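Local atomic coordinates of conserved domain protein (Bacillus anthracis, PDB entry 3FBQ), a protein that is of unknown function but is built mainly of antiparallel beta sheets and contains regions assigned to two uncharacterised families of the E-set clan. Residues 18-23 / 227-232; 30-35 / 43-48; 187-192 / 218-223. One frame throughout, in Å; residues are numbered along the deposited sequence.

Contact 1. Residues 18-23 / 227-232; sequences TGLYEN and SATFQK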
ATOM      1  N   THR A  18      19.081  -0.258  25.077  1.00 57.51           N
ATOM      2  CA  THR A  18      18.617  -1.641  25.218  1.00 55.31           C
ATOM      3  C   THR A  18      17.885  -1.833  26.584  1.00 53.95           C
ATOM      4  O   THR A  18      18.211  -1.127  27.585  1.00 53.77           O
ATOM      5  CB  THR A  18      19.852  -2.643  25.068  1.00 55.71           C
ATOM      6  OG1 THR A  18      19.549  -3.705  24.131  1.00 55.29           O
ATOM      7  CG2 THR A  18      20.368  -3.188  26.461  1.00 54.01           C
ATOM      8  N   GLY A  19      16.911  -2.767  26.606  1.00 50.90           N
ATOM      9  CA  GLY A  19      16.148  -3.111  27.802  1.00 46.76           C
ATOM     10  C   GLY A  19      14.645  -3.356  27.597  1.00 43.96           C
ATOM     11  O   GLY A  19      14.105  -4.313  28.163  1.00 43.24           O
ATOM     12  N   LEU A  20      13.970  -2.518  26.801  1.00 40.55           N
ATOM     13  CA  LEU A  20      12.521  -2.562  26.767  1.00 37.74           C
ATOM     14  C   LEU A  20      11.973  -3.963  26.459  1.00 37.01           C
ATOM     15  O   LEU A  20      11.123  -4.503  27.228  1.00 35.87           O
ATOM     16  CB  LEU A  20      11.941  -1.521  25.816  1.00 37.15           C
ATOM     17  CG  LEU A  20      10.494  -0.994  26.040  1.00 36.89           C
ATOM     18  CD1 LEU A  20       9.764  -0.840  24.747  1.00 35.48           C
ATOM     19  CD2 LEU A  20       9.591  -1.794  26.957  1.00 32.56           C
ATOM     20  N   TYR A  21      12.476  -4.571  25.375  1.00 35.97           N
ATOM     21  CA  TYR A  21      11.922  -5.858  24.916  1.00 35.24           C
ATOM     22  C   TYR A  21      12.369  -7.072  25.692  1.00 34.84           C
ATOM     23  O   TYR A  21      11.821  -8.191  25.512  1.00 34.11           O
ATOM     24  CB  TYR A  21      12.076  -6.053  23.403  1.00 34.76           C
ATOM     25  CG  TYR A  21      11.211  -5.068  22.735  1.00 33.52           C
ATOM     26  CD1 TYR A  21       9.809  -5.164  22.805  1.00 33.49           C
ATOM     27  CD2 TYR A  21      11.760  -3.994  22.108  1.00 33.46           C
ATOM     28  CE1 TYR A  21       8.993  -4.221  22.229  1.00 30.85           C
ATOM     29  CE2 TYR A  21      10.960  -3.042  21.522  1.00 35.87           C
ATOM     30  CZ  TYR A  21       9.585  -3.142  21.588  1.00 36.48           C
ATOM     31  OH  TYR A  21       8.843  -2.110  20.987  1.00 42.67           O
ATOM     32  N   GLU A  22      13.321  -6.827  26.584  1.00 34.76           N
ATOM     33  CA  GLU A  22      13.903  -7.891  27.361  1.00 35.99           C
ATOM     34  C   GLU A  22      12.909  -8.987  27.855  1.00 35.26           C
ATOM     35  O   GLU A  22      13.215 -10.160  27.690  1.00 35.30           O
ATOM     36  CB  GLU A  22      14.784  -7.377  28.492  1.00 36.18           C
ATOM     37  CG  GLU A  22      14.768  -8.433  29.611  1.00 43.54           C
ATOM     38  CD  GLU A  22      16.117  -8.685  30.308  1.00 50.82           C
ATOM     39  OE1 GLU A  22      16.673  -7.698  30.875  1.00 54.00           O
ATOM     40  OE2 GLU A  22      16.570  -9.873  30.328  1.00 49.93           O
ATOM     41  N   ASN A  23      11.720  -8.637  28.377  1.00 34.65           N
ATOM     42  CA  ASN A  23      10.778  -9.689  28.821  1.00 33.80           C
ATOM     43  C   ASN A  23       9.612  -9.991  27.955  1.00 32.85           C
ATOM     44  O   ASN A  23       8.671 -10.645  28.402  1.00 33.19           O
ATOM     45  CB  ASN A  23      10.273  -9.455  30.222  1.00 34.16           C
ATOM     46  CG  ASN A  23      11.363  -9.113  31.124  1.00 36.41           C
ATOM     47  OD1 ASN A  23      12.267  -9.926  31.336  1.00 37.90           O
ATOM     48  ND2 ASN A  23      11.349  -7.875  31.633  1.00 37.86           N
ATOM     49  N   SER A 227       2.238   8.946  24.312  1.00 24.81           N
ATOM     50  CA  SER A 227       2.518   7.956  25.351  1.00 24.60           C
ATOM     51  C   SER A 227       3.797   7.204  25.040  1.00 25.38           C
ATOM     52  O   SER A 227       4.209   7.115  23.858  1.00 26.65           O
ATOM     53  CB  SER A 227       1.367   6.998  25.476  1.00 23.61           C
ATOM     54  OG  SER A 227       1.541   5.939  24.578  1.00 27.41           O
ATOM     55  N   ALA A 228       4.474   6.677  26.057  1.00 25.40           N
ATOM     56  CA  ALA A 228       5.699   5.931  25.769  1.00 25.25           C
ATOM     57  C   ALA A 228       5.741   4.690  26.592  1.00 26.65           C
ATOM     58  O   ALA A 228       5.088   4.592  27.667  1.00 27.54           O
ATOM     59  CB  ALA A 228       6.853   6.740  26.068  1.00 24.77           C
ATOM     60  N   THR A 229       6.528   3.720  26.147  1.00 26.86           N
ATOM     61  CA  THR A 229       6.580   2.505  26.954  1.00 27.41           C
ATOM     62  C   THR A 229       7.962   2.286  27.486  1.00 27.32           C
ATOM     63  O   THR A 229       8.927   2.549  26.796  1.00 26.39           O
ATOM     64  CB  THR A 229       6.073   1.319  26.156  1.00 27.71           C
ATOM     65  OG1 THR A 229       4.912   1.762  25.461  1.00 28.17           O
ATOM     66  CG2 THR A 229       5.703   0.097  27.106  1.00 27.15           C
ATOM     67  N   PHE A 230       8.045   1.846  28.728  1.00 27.81           N
ATOM     68  CA  PHE A 230       9.334   1.665  29.339  1.00 29.62           C
ATOM     69  C   PHE A 230       9.425   0.316  30.043  1.00 31.27           C
ATOM     70  O   PHE A 230       8.405  -0.385  30.251  1.00 31.89           O
ATOM     71  CB  PHE A 230       9.629   2.744  30.352  1.00 29.45           C
ATOM     72  CG  PHE A 230       9.382   4.166  29.879  1.00 29.67           C
ATOM     73  CD1 PHE A 230      10.491   5.050  29.659  1.00 30.75           C
ATOM     74  CD2 PHE A 230       8.084   4.658  29.735  1.00 28.42           C
ATOM     75  CE1 PHE A 230      10.304   6.391  29.300  1.00 28.59           C
ATOM     76  CE2 PHE A 230       7.844   6.008  29.326  1.00 28.77           C
ATOM     77  CZ  PHE A 230       8.970   6.883  29.114  1.00 32.16           C
ATOM     78  N   GLN A 231      10.673  -0.019  30.367  1.00 31.91           N
ATOM     79  CA  GLN A 231      11.128  -1.267  30.969  1.00 32.28           C
ATOM     80  C   GLN A 231      10.313  -1.733  32.151  1.00 32.90           C
ATOM     81  O   GLN A 231       9.728  -0.908  32.855  1.00 33.64           O
ATOM     82  CB  GLN A 231      12.562  -1.076  31.480  1.00 32.22           C
ATOM     83  CG  GLN A 231      13.590  -0.847  30.384  1.00 31.22           C
ATOM     84  CD  GLN A 231      14.972  -0.760  30.965  1.00 28.87           C
ATOM     85  OE1 GLN A 231      15.688   0.205  30.756  1.00 30.04           O
ATOM     86  NE2 GLN A 231      15.330  -1.745  31.747  1.00 23.95           N
ATOM     87  N   LYS A 232      10.285  -3.060  32.364  1.00 32.97           N
ATOM     88  CA  LYS A 232       9.799  -3.632  33.620  1.00 32.03           C
ATOM     89  C   LYS A 232      10.164  -2.654  34.725  1.00 32.94           C
ATOM     90  O   LYS A 232      11.348  -2.466  35.021  1.00 33.69           O
ATOM     91  CB  LYS A 232      10.473  -4.964  33.899  1.00 30.39           C
ATOM     92  CG  LYS A 232       9.523  -5.971  34.411  1.00 27.50           C
ATOM     93  CD  LYS A 232      10.179  -6.949  35.294  1.00 25.42           C
ATOM     94  CE  LYS A 232       9.179  -7.807  36.051  1.00 29.76           C
ATOM     95  NZ  LYS A 232       8.218  -7.120  37.000  1.00 34.74           N
TER

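Contact 2. Residues 30-35 / 43-48; sequences ELNMTR and TINDVI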
ATOM      1  N   GLU A  30       3.289 -17.646  21.469  1.00 30.48           N
ATOM      2  CA  GLU A  30       4.069 -18.082  20.358  1.00 32.09           C
ATOM      3  C   GLU A  30       3.105 -18.651  19.362  1.00 31.44           C
ATOM      4  O   GLU A  30       2.329 -19.522  19.744  1.00 30.87           O
ATOM      5  CB  GLU A  30       5.021 -19.185  20.805  1.00 32.17           C
ATOM      6  CG  GLU A  30       5.342 -20.166  19.719  1.00 35.78           C
ATOM      7  CD  GLU A  30       6.644 -20.903  19.995  1.00 40.85           C
ATOM      8  OE1 GLU A  30       7.707 -20.265  19.849  1.00 39.29           O
ATOM      9  OE2 GLU A  30       6.590 -22.114  20.382  1.00 43.41           O
ATOM     10  N   LEU A  31       3.126 -18.190  18.106  1.00 30.19           N
ATOM     11  CA  LEU A  31       2.295 -18.915  17.180  1.00 29.51           C
ATOM     12  C   LEU A  31       2.881 -19.508  15.911  1.00 28.99           C
ATOM     13  O   LEU A  31       2.403 -20.516  15.432  1.00 28.13           O
ATOM     14  CB  LEU A  31       0.917 -18.300  17.012  1.00 30.16           C
ATOM     15  CG  LEU A  31       0.537 -16.860  16.731  1.00 30.61           C
ATOM     16  CD1 LEU A  31       0.401 -16.703  15.247  1.00 33.59           C
ATOM     17  CD2 LEU A  31      -0.805 -16.744  17.353  1.00 28.28           C
ATOM     18  N   ASN A  32       3.945 -18.954  15.385  1.00 28.49           N
ATOM     19  CA  ASN A  32       4.556 -19.604  14.257  1.00 28.85           C
ATOM     20  C   ASN A  32       3.496 -20.025  13.217  1.00 29.51           C
ATOM     21  O   ASN A  32       3.597 -21.018  12.558  1.00 30.44           O
ATOM     22  CB  ASN A  32       5.466 -20.750  14.705  1.00 26.92           C
ATOM     23  CG  ASN A  32       6.484 -20.312  15.720  1.00 29.00           C
ATOM     24  OD1 ASN A  32       7.110 -19.248  15.596  1.00 30.47           O
ATOM     25  ND2 ASN A  32       6.635 -21.105  16.776  1.00 30.66           N
ATOM     26  N   MET A  33       2.460 -19.228  13.068  1.00 31.23           N
ATOM     27  CA  MET A  33       1.495 -19.443  11.985  1.00 31.99           C
ATOM     28  C   MET A  33       2.007 -18.862  10.624  1.00 31.50           C
ATOM     29  O   MET A  33       2.509 -17.730  10.568  1.00 31.63           O
ATOM     30  CB  MET A  33       0.131 -18.971  12.462  1.00 31.61           C
ATOM     31  CG  MET A  33      -0.633 -18.091  11.561  1.00 36.23           C
ATOM     32  SD  MET A  33      -2.204 -17.719  12.435  1.00 47.17           S
ATOM     33  CE  MET A  33      -3.321 -18.938  11.655  1.00 43.69           C
ATOM     34  N   THR A  34       1.947 -19.675   9.570  1.00 30.60           N
ATOM     35  CA  THR A  34       2.589 -19.357   8.283  1.00 31.82           C
ATOM     36  C   THR A  34       1.624 -19.119   7.119  1.00 30.90           C
ATOM     37  O   THR A  34       0.594 -19.750   7.047  1.00 30.81           O
ATOM     38  CB  THR A  34       3.544 -20.491   7.830  1.00 32.42           C
ATOM     39  OG1 THR A  34       4.324 -20.905   8.954  1.00 37.46           O
ATOM     40  CG2 THR A  34       4.493 -20.001   6.810  1.00 32.12           C
ATOM     41  N   ARG A  35       2.006 -18.201   6.234  1.00 30.40           N
ATOM     42  CA  ARG A  35       1.385 -17.946   4.950  1.00 30.72           C
ATOM     43  C   ARG A  35       2.413 -17.985   3.830  1.00 30.36           C
ATOM     44  O   ARG A  35       3.484 -17.409   3.957  1.00 30.22           O
ATOM     45  CB  ARG A  35       0.712 -16.572   4.950  1.00 31.14           C
ATOM     46  CG  ARG A  35      -0.820 -16.636   5.049  1.00 33.57           C
ATOM     47  CD  ARG A  35      -1.231 -17.677   6.056  1.00 36.86           C
ATOM     48  NE  ARG A  35      -2.331 -17.236   6.890  1.00 36.60           N
ATOM     49  CZ  ARG A  35      -2.727 -17.835   8.007  1.00 35.65           C
ATOM     50  NH1 ARG A  35      -2.105 -18.918   8.483  1.00 36.05           N
ATOM     51  NH2 ARG A  35      -3.763 -17.326   8.642  1.00 33.02           N
ATOM     52  N   THR A  43       5.925 -15.850   8.324  1.00 23.31           N
ATOM     53  CA  THR A  43       5.546 -16.400   9.602  1.00 23.20           C
ATOM     54  C   THR A  43       5.369 -15.307  10.607  1.00 25.53           C
ATOM     55  O   THR A  43       6.149 -14.359  10.653  1.00 25.10           O
ATOM     56  CB  THR A  43       6.635 -17.275  10.113  1.00 22.70           C
ATOM     57  OG1 THR A  43       6.817 -18.255   9.111  1.00 24.52           O
ATOM     58  CG2 THR A  43       6.236 -18.035  11.457  1.00 17.42           C
ATOM     59  N   ILE A  44       4.332 -15.429  11.428  1.00 27.43           N
ATOM     60  CA  ILE A  44       4.074 -14.460  12.487  1.00 28.14           C
ATOM     61  C   ILE A  44       4.305 -15.074  13.864  1.00 28.88           C
ATOM     62  O   ILE A  44       3.440 -15.767  14.399  1.00 29.43           O
ATOM     63  CB  ILE A  44       2.635 -13.914  12.414  1.00 27.82           C
ATOM     64  CG1 ILE A  44       2.636 -12.478  11.888  1.00 26.14           C
ATOM     65  CG2 ILE A  44       1.969 -13.986  13.779  1.00 27.63           C
ATOM     66  CD1 ILE A  44       1.615 -11.583  12.554  1.00 22.20           C
ATOM     67  N   ASN A  45       5.478 -14.814  14.432  1.00 29.30           N
ATOM     68  CA  ASN A  45       6.020 -15.659  15.490  1.00 29.41           C
ATOM     69  C   ASN A  45       5.402 -15.347  16.849  1.00 29.98           C
ATOM     70  O   ASN A  45       4.380 -15.923  17.223  1.00 31.77           O
ATOM     71  CB  ASN A  45       7.542 -15.518  15.560  1.00 29.44           C
ATOM     72  CG  ASN A  45       8.243 -16.170  14.386  1.00 30.55           C
ATOM     73  OD1 ASN A  45       8.282 -17.395  14.273  1.00 33.34           O
ATOM     74  ND2 ASN A  45       8.800 -15.353  13.500  1.00 29.93           N
ATOM     75  N   ASP A  46       6.027 -14.433  17.583  1.00 30.96           N
ATOM     76  CA  ASP A  46       5.566 -14.076  18.919  1.00 32.01           C
ATOM     77  C   ASP A  46       4.470 -13.016  18.859  1.00 31.07           C
ATOM     78  O   ASP A  46       4.511 -12.115  18.021  1.00 32.34           O
ATOM     79  CB  ASP A  46       6.732 -13.578  19.775  1.00 33.85           C
ATOM     80  CG  ASP A  46       7.674 -14.695  20.183  1.00 37.62           C
ATOM     81  OD1 ASP A  46       8.668 -14.409  20.882  1.00 43.96           O
ATOM     82  OD2 ASP A  46       7.417 -15.857  19.806  1.00 41.29           O
ATOM     83  N   VAL A  47       3.494 -13.131  19.752  1.00 29.55           N
ATOM     84  CA  VAL A  47       2.393 -12.176  19.810  1.00 28.86           C
ATOM     85  C   VAL A  47       2.126 -11.728  21.244  1.00 27.58           C
ATOM     86  O   VAL A  47       2.218 -12.522  22.180  1.00 27.27           O
ATOM     87  CB  VAL A  47       1.100 -12.769  19.219  1.00 28.98           C
ATOM     88  CG1 VAL A  47       0.607 -13.926  20.074  1.00 31.46           C
ATOM     89  CG2 VAL A  47       0.031 -11.693  19.097  1.00 28.43           C
ATOM     90  N   ILE A  48       1.796 -10.451  21.406  1.00 25.94           N
ATOM     91  CA  ILE A  48       1.598  -9.867  22.745  1.00 22.80           C
ATOM     92  C   ILE A  48       0.916  -8.504  22.644  1.00 22.95           C
ATOM     93  O   ILE A  48       1.077  -7.773  21.685  1.00 22.37           O
ATOM     94  CB  ILE A  48       2.929  -9.627  23.440  1.00 22.90           C
ATOM     95  CG1 ILE A  48       2.753  -9.555  24.991  1.00 20.05           C
ATOM     96  CG2 ILE A  48       3.666  -8.365  22.838  1.00 19.83           C
ATOM     97  CD1 ILE A  48       4.060  -9.446  25.761  1.00 13.73           C
TER

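Contact 3. Residues 187-192 / 218-223; sequences GARKEW and GNDPYN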
ATOM      1  N   GLY A 187       2.160  32.910  23.220  1.00 48.50           N
ATOM      2  CA  GLY A 187       3.538  33.397  23.211  1.00 47.45           C
ATOM      3  C   GLY A 187       4.456  32.444  22.454  1.00 47.49           C
ATOM      4  O   GLY A 187       4.946  32.763  21.358  1.00 46.85           O
ATOM      5  N   ALA A 188       4.626  31.242  23.021  1.00 47.70           N
ATOM      6  CA  ALA A 188       5.588  30.250  22.560  1.00 47.48           C
ATOM      7  C   ALA A 188       5.333  29.732  21.128  1.00 48.27           C
ATOM      8  O   ALA A 188       6.288  29.574  20.328  1.00 47.97           O
ATOM      9  CB  ALA A 188       5.615  29.142  23.518  1.00 46.93           C
ATOM     10  N   ARG A 189       4.064  29.483  20.798  1.00 48.84           N
ATOM     11  CA  ARG A 189       3.719  28.968  19.448  1.00 50.11           C
ATOM     12  C   ARG A 189       4.324  29.863  18.383  1.00 50.82           C
ATOM     13  O   ARG A 189       4.686  29.403  17.282  1.00 50.53           O
ATOM     14  CB  ARG A 189       2.206  28.918  19.198  1.00 49.74           C
ATOM     15  CG  ARG A 189       1.415  28.192  20.232  1.00 49.05           C
ATOM     16  CD  ARG A 189       0.077  27.834  19.696  1.00 47.73           C
ATOM     17  NE  ARG A 189      -0.453  26.753  20.492  1.00 47.25           N
ATOM     18  CZ  ARG A 189      -1.385  25.892  20.106  1.00 48.39           C
ATOM     19  NH1 ARG A 189      -1.932  25.965  18.893  1.00 49.42           N
ATOM     20  NH2 ARG A 189      -1.760  24.932  20.949  1.00 48.58           N
ATOM     21  N   LYS A 190       4.441  31.142  18.743  1.00 51.35           N
ATOM     22  CA  LYS A 190       4.774  32.160  17.790  1.00 51.88           C
ATOM     23  C   LYS A 190       6.235  32.137  17.427  1.00 52.06           C
ATOM     24  O   LYS A 190       6.588  32.392  16.272  1.00 52.01           O
ATOM     25  CB  LYS A 190       4.318  33.526  18.277  1.00 51.71           C
ATOM     26  CG  LYS A 190       2.808  33.706  18.122  1.00 52.11           C
ATOM     27  CD  LYS A 190       2.411  35.179  17.874  1.00 53.66           C
ATOM     28  CE  LYS A 190       2.636  36.084  19.085  1.00 52.37           C
ATOM     29  NZ  LYS A 190       1.588  35.885  20.118  1.00 52.40           N
ATOM     30  N   GLU A 191       7.098  31.800  18.380  1.00 52.41           N
ATOM     31  CA  GLU A 191       8.517  31.758  18.023  1.00 53.38           C
ATOM     32  C   GLU A 191       9.054  30.374  17.642  1.00 53.61           C
ATOM     33  O   GLU A 191      10.266  30.202  17.474  1.00 53.79           O
ATOM     34  CB  GLU A 191       9.414  32.474  19.048  1.00 53.24           C
ATOM     35  CG  GLU A 191       9.457  31.867  20.436  1.00 55.94           C
ATOM     36  CD  GLU A 191      10.708  32.298  21.251  1.00 57.72           C
ATOM     37  OE1 GLU A 191      11.847  31.894  20.892  1.00 59.03           O
ATOM     38  OE2 GLU A 191      10.549  33.027  22.260  1.00 55.43           O
ATOM     39  N   TRP A 192       8.155  29.404  17.511  1.00 53.96           N
ATOM     40  CA  TRP A 192       8.547  28.004  17.407  1.00 53.69           C
ATOM     41  C   TRP A 192       7.465  27.178  16.720  1.00 53.67           C
ATOM     42  O   TRP A 192       6.273  27.403  16.927  1.00 53.27           O
ATOM     43  CB  TRP A 192       8.848  27.427  18.792  1.00 54.02           C
ATOM     44  CG  TRP A 192       9.880  28.201  19.553  1.00 53.42           C
ATOM     45  CD1 TRP A 192       9.655  29.179  20.477  1.00 52.43           C
ATOM     46  CD2 TRP A 192      11.303  28.062  19.455  1.00 53.93           C
ATOM     47  NE1 TRP A 192      10.849  29.658  20.960  1.00 53.78           N
ATOM     48  CE2 TRP A 192      11.875  28.988  20.349  1.00 54.14           C
ATOM     49  CE3 TRP A 192      12.148  27.243  18.699  1.00 54.43           C
ATOM     50  CZ2 TRP A 192      13.254  29.119  20.508  1.00 52.83           C
ATOM     51  CZ3 TRP A 192      13.516  27.375  18.858  1.00 56.13           C
ATOM     52  CH2 TRP A 192      14.055  28.305  19.754  1.00 52.66           C
ATOM     53  N   GLY A 218      -2.913  15.273  18.059  1.00 30.62           N
ATOM     54  CA  GLY A 218      -3.328  16.612  18.411  1.00 31.36           C
ATOM     55  C   GLY A 218      -4.232  17.182  17.341  1.00 32.48           C
ATOM     56  O   GLY A 218      -4.203  16.742  16.188  1.00 32.44           O
ATOM     57  N   ASN A 219      -5.058  18.149  17.740  1.00 33.86           N
ATOM     58  CA  ASN A 219      -5.908  18.902  16.816  1.00 34.96           C
ATOM     59  C   ASN A 219      -5.259  20.185  16.414  1.00 35.16           C
ATOM     60  O   ASN A 219      -5.750  20.875  15.551  1.00 36.40           O
ATOM     61  CB  ASN A 219      -7.255  19.182  17.428  1.00 35.01           C
ATOM     62  CG  ASN A 219      -7.925  17.919  17.875  1.00 37.56           C
ATOM     63  OD1 ASN A 219      -8.459  17.156  17.052  1.00 43.50           O
ATOM     64  ND2 ASN A 219      -7.848  17.641  19.172  1.00 35.48           N
ATOM     65  N   ASP A 220      -4.153  20.515  17.042  1.00 35.18           N
ATOM     66  CA  ASP A 220      -3.311  21.496  16.463  1.00 35.47           C
ATOM     67  C   ASP A 220      -1.890  20.995  16.464  1.00 35.24           C
ATOM     68  O   ASP A 220      -1.619  19.915  16.976  1.00 34.80           O
ATOM     69  CB  ASP A 220      -3.515  22.879  17.087  1.00 36.61           C
ATOM     70  CG  ASP A 220      -3.160  22.942  18.546  1.00 37.88           C
ATOM     71  OD1 ASP A 220      -4.100  23.203  19.343  1.00 39.87           O
ATOM     72  OD2 ASP A 220      -1.964  22.754  18.880  1.00 39.30           O
ATOM     73  N   PRO A 221      -0.987  21.745  15.818  1.00 35.37           N
ATOM     74  CA  PRO A 221       0.325  21.160  15.675  1.00 35.74           C
ATOM     75  C   PRO A 221       1.126  21.078  16.966  1.00 36.25           C
ATOM     76  O   PRO A 221       2.235  20.559  16.908  1.00 36.60           O
ATOM     77  CB  PRO A 221       1.018  22.104  14.649  1.00 35.70           C
ATOM     78  CG  PRO A 221      -0.075  22.684  13.885  1.00 33.55           C
ATOM     79  CD  PRO A 221      -1.191  22.854  14.859  1.00 34.63           C
ATOM     80  N   TYR A 222       0.562  21.532  18.098  1.00 36.51           N
ATOM     81  CA  TYR A 222       1.318  21.871  19.339  1.00 36.07           C
ATOM     82  C   TYR A 222       0.881  21.128  20.575  1.00 35.59           C
ATOM     83  O   TYR A 222       1.730  20.628  21.316  1.00 35.48           O
ATOM     84  CB  TYR A 222       1.138  23.337  19.707  1.00 36.28           C
ATOM     85  CG  TYR A 222       1.713  24.295  18.729  1.00 39.71           C
ATOM     86  CD1 TYR A 222       0.898  24.899  17.756  1.00 41.73           C
ATOM     87  CD2 TYR A 222       3.079  24.612  18.759  1.00 42.76           C
ATOM     88  CE1 TYR A 222       1.424  25.814  16.832  1.00 43.68           C
ATOM     89  CE2 TYR A 222       3.629  25.515  17.813  1.00 45.57           C
ATOM     90  CZ  TYR A 222       2.788  26.112  16.860  1.00 45.01           C
ATOM     91  OH  TYR A 222       3.322  26.990  15.945  1.00 45.28           O
ATOM     92  N   ASN A 223      -0.426  21.144  20.854  1.00 34.49           N
ATOM     93  CA  ASN A 223      -0.994  20.357  21.948  1.00 33.92           C
ATOM     94  C   ASN A 223      -1.214  18.868  21.579  1.00 32.86           C
ATOM     95  O   ASN A 223      -2.289  18.503  21.045  1.00 32.81           O
ATOM     96  CB  ASN A 223      -2.306  20.992  22.384  1.00 34.98           C
ATOM     97  CG  ASN A 223      -2.098  22.291  23.195  1.00 39.27           C
ATOM     98  OD1 ASN A 223      -1.135  23.075  22.991  1.00 42.43           O
ATOM     99  ND2 ASN A 223      -3.011  22.519  24.134  1.00 42.20           N
TER

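Contact 1. Residues 18-23 / 227-232
Gln231 lays its side chain against the backbone of Gly19 and Leu20. From CB the chain turns so that CG stands beside its own backbone N, anti to the carbonyl carbon (chi1 -66°), and Gln231 CG packs 3.9 Å from Gly19 C. Extended beyond CG, it carries CD to 4.1 Å from Gly19 CA, where the glycine has no side chain to stand between. At the tip, OE1 leaves the contact and accepts a hydrogen bond from the backbone N of Ser210. Leu20 packs on the preceding residues of the strand: its CG lies 3.9 Å from Thr229 O, and its CD2 comes to 3.7 Å from Phe230 C. The other branch, CD1, sits over the face of the Tyr21 ring, offset toward the rim. Just after Gln231, Asn23 ND2 lies 3.8 Å from Lys232 CB where the two side chains cross at about a right angle. The loop joining helices 9-12 and 24-27 thus rests by van der Waals contact on the C-terminal part of strand 224-231 and the residue that follows; the strand runs between strands 175-184 and 208-218, and Tyr21 OH adds a hydrogen bond to Glu212 of the latter.

Contact 2. Residues 30-35 / 43-48
Leu31 N donates to Asn45 O at 2.7 Å, a nearly straight bond (170° at the hydrogen) with the donor tilted 28° from the carbonyl plane. The next bond runs the other way, from Ile44 N to Met33 O at 3.1 Å. Between them the register slips by one: Glu30 pairs with Asp46, yet Met33 pairs with Ile44, so Leu31 and Asn32 share the span opposite Asn45. This is a beta bulge.

Leu31 lies alongside Ile44, both side chains pointing the same way, with Leu31 CD1 3.5 Å from Ile44 CG2; the second branch, Leu31 CD2, reaches Val47 CG1 at 4.2 Å. Thr43 carries CG2 anti to its backbone N, and that methyl touches Asn32 CA at 3.6 Å. At the non-hydrogen-bonded pair beyond, the two hydroxyls, Thr34 OG1 and Thr43 OG1, stand 3.6 Å apart. Strand 40-49 is flanked on its other side by strand 53-62, while Thr34 and Arg35 pair with a strand of the second subunit, so the sheet continues antiparallel into that neighbour.

At the opposite end of the contact two acids approach each other, Glu30 OE1 and Asp46 OD2 being 4.4 Å apart. Asp46 OD2 is salt-bridged to Lys25, which also forms a weak, long ion pair with Glu30. The hairpin therefore combines backbone bonding and aliphatic packing with a pair of like charges, whose mutual repulsion the lysine probably offsets.

Contact 3. Residues 187-192 / 218-223
Arg189 holds CG beside its backbone N (chi1 -53°) and runs extended from CG to NE, which carries the side chain across the face of Tyr222. The tyrosine has its CG anti to the carbonyl carbon, which sets the ring beside the arginine chain. Arg189 CD makes a CH-pi contact, 3.9 Å from the centroid of the Tyr222 ring. Farther on, Tyr222 CD1 lies over one face of the guanidinium, offset toward its rim, with the two planes 36° apart, so they are not stacked flat. Arg189 NH2 ends in a salt bridge to Asp220 OD2 at 3.0 Å and a weak hydrogen bond to Asn223 OD1 at 2.8 Å.

Asp220 OD2 also organises its own loop. Tyr222 N donates to the anti lone pair of Asp220 OD2 at 2.9 Å, an Asx turn. Asn223 N donates to Asp220 OD2 at 3.0 Å, on the syn side but 30° out of the carboxylate plane; two backbone donors and the arginine thus meet at one carboxylate oxygen. At the other end of the ring Tyr222 OH lies 3.1 Å from Trp192 O.

The contact joins the short helix 186-191 to the loop between strands 208-218 and 224-231. Strand 175-184, which leads into the helix, is tied to both: Val184 O accepts from Arg189 NE, and Val184 N donates to Asn223 OD1. Within the loop, Pro221 O accepts from Lys41 NZ of the third subunit.

Contacts 1 and 3 both involve the chain around strand 224-231: contact 3 uses the loop leading into it, contact 1 its far end, where the N-terminal part of the chain packs. Contact 2 belongs to a separate five-stranded sheet, on the opposite side of the chain's centre from contact 3, about 42 Å away centre to centre. Nearest the middle, contact 1 is partly buried and relies on van der Waals packing across its two segments. Contact 2, also partly buried, adds regular strand pairing, whereas the surface contact 3 depends on charge and an aromatic face. Residues of contacts 2 and 3 also line subunit interfaces, Asn32 and Met33 packing against Pro221 and Asn219 of a neighbouring subunit.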